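Local coordinates for protein serine acetyltransferase (Entamoeba histolytica, PDB 3Q1X) that probably transfers an acetyl group to the hydroxyl of L-serine, a step in cysteine biosynthesis, as a left-handed beta-helix enzyme of the hexapeptide-repeat family, at residues E94-I99 with Y136-V141. Sequence-based numbering, arbitrary orientation.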
ATOM      1  N   GLU A  94     -17.889 -22.881 -12.237  1.00 20.07           N
ATOM      2  CA  GLU A  94     -19.126 -22.548 -12.955  1.00 20.55           C
ATOM      3  C   GLU A  94     -19.150 -21.120 -13.503  1.00 20.48           C
ATOM      4  O   GLU A  94     -19.525 -20.907 -14.658  1.00 20.77           O
ATOM      5  CB  GLU A  94     -20.332 -22.762 -12.045  1.00 20.83           C
ATOM      6  CG  GLU A  94     -21.672 -22.661 -12.760  1.00 23.07           C
ATOM      7  CD  GLU A  94     -22.857 -22.634 -11.805  1.00 25.78           C
ATOM      8  OE1 GLU A  94     -22.698 -22.983 -10.610  1.00 28.47           O
ATOM      9  OE2 GLU A  94     -23.962 -22.262 -12.251  1.00 28.02           O
ATOM     10  N   LYS A  95     -18.735 -20.162 -12.672  1.00 20.17           N
ATOM     11  CA  LYS A  95     -18.790 -18.739 -13.013  1.00 20.23           C
ATOM     12  C   LYS A  95     -17.606 -18.212 -13.825  1.00 19.47           C
ATOM     13  O   LYS A  95     -17.641 -17.071 -14.272  1.00 19.55           O
ATOM     14  CB  LYS A  95     -18.919 -17.897 -11.733  1.00 20.49           C
ATOM     15  CG  LYS A  95     -20.251 -18.024 -11.013  1.00 22.40           C
ATOM     16  CD  LYS A  95     -21.312 -17.096 -11.595  1.00 26.31           C
ATOM     17  CE  LYS A  95     -22.657 -17.389 -10.963  1.00 28.06           C
ATOM     18  NZ  LYS A  95     -23.243 -18.668 -11.468  1.00 29.10           N
ATOM     19  N   LEU A  96     -16.554 -19.009 -14.019  1.00 19.02           N
ATOM     20  CA  LEU A  96     -15.335 -18.465 -14.659  1.00 18.77           C
ATOM     21  C   LEU A  96     -15.536 -17.910 -16.078  1.00 18.57           C
ATOM     22  O   LEU A  96     -14.959 -16.859 -16.412  1.00 18.29           O
ATOM     23  CB  LEU A  96     -14.156 -19.454 -14.600  1.00 18.52           C
ATOM     24  CG  LEU A  96     -13.606 -19.690 -13.193  1.00 18.47           C
ATOM     25  CD1 LEU A  96     -12.513 -20.754 -13.221  1.00 18.84           C
ATOM     26  CD2 LEU A  96     -13.072 -18.402 -12.572  1.00 19.53           C
ATOM     27  N   PRO A  97     -16.347 -18.586 -16.912  1.00 18.60           N
ATOM     28  CA  PRO A  97     -16.619 -17.974 -18.225  1.00 18.73           C
ATOM     29  C   PRO A  97     -17.324 -16.613 -18.137  1.00 18.58           C
ATOM     30  O   PRO A  97     -16.922 -15.681 -18.843  1.00 18.65           O
ATOM     31  CB  PRO A  97     -17.505 -19.014 -18.925  1.00 19.07           C
ATOM     32  CG  PRO A  97     -17.106 -20.302 -18.300  1.00 19.04           C
ATOM     33  CD  PRO A  97     -16.856 -19.970 -16.847  1.00 18.37           C
ATOM     34  N   SER A  98     -18.328 -16.484 -17.267  1.00 18.33           N
ATOM     35  CA  SER A  98     -19.045 -15.210 -17.145  1.00 19.10           C
ATOM     36  C   SER A  98     -18.146 -14.111 -16.569  1.00 18.49           C
ATOM     37  O   SER A  98     -18.205 -12.964 -17.004  1.00 18.60           O
ATOM     38  CB  SER A  98     -20.347 -15.344 -16.341  1.00 19.06           C
ATOM     39  OG  SER A  98     -20.126 -15.701 -14.994  1.00 22.15           O
ATOM     40  N   ILE A  99     -17.312 -14.472 -15.598  1.00 18.27           N
ATOM     41  CA  ILE A  99     -16.311 -13.551 -15.060  1.00 17.26           C
ATOM     42  C   ILE A  99     -15.346 -13.076 -16.154  1.00 17.42           C
ATOM     43  O   ILE A  99     -15.037 -11.888 -16.237  1.00 16.56           O
ATOM     44  CB  ILE A  99     -15.564 -14.174 -13.853  1.00 17.35           C
ATOM     45  CG1 ILE A  99     -16.563 -14.423 -12.715  1.00 17.94           C
ATOM     46  CG2 ILE A  99     -14.397 -13.279 -13.423  1.00 17.62           C
ATOM     47  CD1 ILE A  99     -16.046 -15.289 -11.589  1.00 19.61           C
ATOM     48  N   TYR A 136     -11.139  -9.889  -6.950  1.00 16.45           N
ATOM     49  CA  TYR A 136     -12.464  -9.624  -6.386  1.00 16.50           C
ATOM     50  C   TYR A 136     -13.584 -10.473  -7.014  1.00 16.10           C
ATOM     51  O   TYR A 136     -14.464 -10.981  -6.306  1.00 16.16           O
ATOM     52  CB  TYR A 136     -12.864  -8.142  -6.481  1.00 16.40           C
ATOM     53  CG  TYR A 136     -14.375  -7.996  -6.466  1.00 16.84           C
ATOM     54  CD1 TYR A 136     -15.097  -8.090  -5.270  1.00 15.61           C
ATOM     55  CD2 TYR A 136     -15.091  -7.856  -7.661  1.00 17.95           C
ATOM     56  CE1 TYR A 136     -16.501  -8.017  -5.270  1.00 16.13           C
ATOM     57  CE2 TYR A 136     -16.487  -7.788  -7.667  1.00 17.75           C
ATOM     58  CZ  TYR A 136     -17.180  -7.870  -6.473  1.00 17.57           C
ATOM     59  OH  TYR A 136     -18.558  -7.805  -6.488  1.00 18.89           O
ATOM     60  N   ARG A 137     -13.557 -10.620  -8.335  1.00 16.38           N
ATOM     61  CA  ARG A 137     -14.669 -11.284  -9.001  1.00 16.61           C
ATOM     62  C   ARG A 137     -14.740 -12.759  -8.615  1.00 16.82           C
ATOM     63  O   ARG A 137     -15.831 -13.347  -8.536  1.00 17.44           O
ATOM     64  CB  ARG A 137     -14.628 -11.048 -10.514  1.00 17.06           C
ATOM     65  CG  ARG A 137     -14.915  -9.575 -10.852  1.00 18.21           C
ATOM     66  CD  ARG A 137     -15.541  -9.381 -12.228  1.00 18.00           C
ATOM     67  NE  ARG A 137     -15.670  -7.960 -12.563  1.00 18.05           N
ATOM     68  CZ  ARG A 137     -16.658  -7.175 -12.138  1.00 16.23           C
ATOM     69  NH1 ARG A 137     -17.629  -7.670 -11.365  1.00 16.34           N
ATOM     70  NH2 ARG A 137     -16.686  -5.901 -12.496  1.00 17.03           N
ATOM     71  N   ILE A 138     -13.580 -13.341  -8.324  1.00 16.64           N
ATOM     72  CA  ILE A 138     -13.541 -14.714  -7.827  1.00 17.78           C
ATOM     73  C   ILE A 138     -13.890 -14.779  -6.336  1.00 16.97           C
ATOM     74  O   ILE A 138     -14.730 -15.588  -5.939  1.00 17.00           O
ATOM     75  CB  ILE A 138     -12.212 -15.422  -8.182  1.00 17.85           C
ATOM     76  CG1 ILE A 138     -12.241 -15.894  -9.651  1.00 20.03           C
ATOM     77  CG2 ILE A 138     -11.950 -16.600  -7.247  1.00 19.17           C
ATOM     78  CD1 ILE A 138     -12.062 -14.797 -10.692  1.00 23.58           C
ATOM     79  N   ALA A 139     -13.281 -13.907  -5.526  1.00 16.63           N
ATOM     80  CA  ALA A 139     -13.595 -13.822  -4.090  1.00 17.12           C
ATOM     81  C   ALA A 139     -15.097 -13.655  -3.815  1.00 17.41           C
ATOM     82  O   ALA A 139     -15.638 -14.233  -2.857  1.00 17.59           O
ATOM     83  CB  ALA A 139     -12.800 -12.704  -3.436  1.00 16.54           C
ATOM     84  N   HIS A 140     -15.772 -12.870  -4.650  1.00 17.85           N
ATOM     85  CA  HIS A 140     -17.215 -12.681  -4.527  1.00 18.44           C
ATOM     86  C   HIS A 140     -18.027 -13.969  -4.718  1.00 18.59           C
ATOM     87  O   HIS A 140     -19.039 -14.164  -4.034  1.00 19.20           O
ATOM     88  CB  HIS A 140     -17.720 -11.573  -5.460  1.00 18.69           C
ATOM     89  CG  HIS A 140     -19.166 -11.240  -5.265  1.00 18.48           C
ATOM     90  ND1 HIS A 140     -19.660 -10.726  -4.086  1.00 18.85           N
ATOM     91  CD2 HIS A 140     -20.230 -11.372  -6.093  1.00 19.37           C
ATOM     92  CE1 HIS A 140     -20.964 -10.551  -4.197  1.00 19.35           C
ATOM     93  NE2 HIS A 140     -21.334 -10.925  -5.408  1.00 19.56           N
ATOM     94  N   VAL A 141     -17.583 -14.854  -5.617  1.00 18.28           N
ATOM     95  CA  VAL A 141     -18.276 -16.149  -5.809  1.00 18.22           C
ATOM     96  C   VAL A 141     -18.202 -17.006  -4.536  1.00 18.46           C
ATOM     97  O   VAL A 141     -19.184 -17.647  -4.147  1.00 18.25           O
ATOM     98  CB  VAL A 141     -17.775 -16.920  -7.058  1.00 18.43           C
ATOM     99  CG1 VAL A 141     -18.554 -18.213  -7.241  1.00 16.97           C
ATOM    100  CG2 VAL A 141     -17.936 -16.068  -8.300  1.00 18.04           C
TER
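In the helical domain that precedes the left-handed beta-helix, Ile99 of helix 82-113 packs against Arg137, Ile138 and Val141 of helix 128-144. The two helices run roughly antiparallel, their local axes 10.6 Å apart at an angle of 146°, and no hydrogen bond crosses between them. Ile99 fills the middle with both of its branches. CG2, anti to the backbone N, lies 3.7 Å from Arg137 CB and also meets Ile138 CD1. On the other branch CG1 sits beside the backbone N (chi1 -63°), and chi2 of 168° carries CD1 on to 3.6 Å from the carbonyl O of Arg137, where it also touches Val141 CG2. One turn earlier, Leu96 crosses Ile138 at about a right angle, Leu96 CD2 to Ile138 CG1 at 3.9 Å; Phe45 of helix 36-45 packs on Leu96, Ile99 and Ile138, extending the apolar core. Across the contact the side chain of Arg137 offers its CB, while its guanidinium turns to other partners: NE forms a salt bridge with Asp106, and NH1 and NH2 donate to the carbonyls of Ile172 and Lys173, tying helix 128-144 to the start of the beta-helix. In helix 82-113, the carbonyl O of Lys95 accepts from both Ile99 N and Ser98 OG. At the border of the contact, the CB of Lys95 rests 4.0 Å from Val141 CG2.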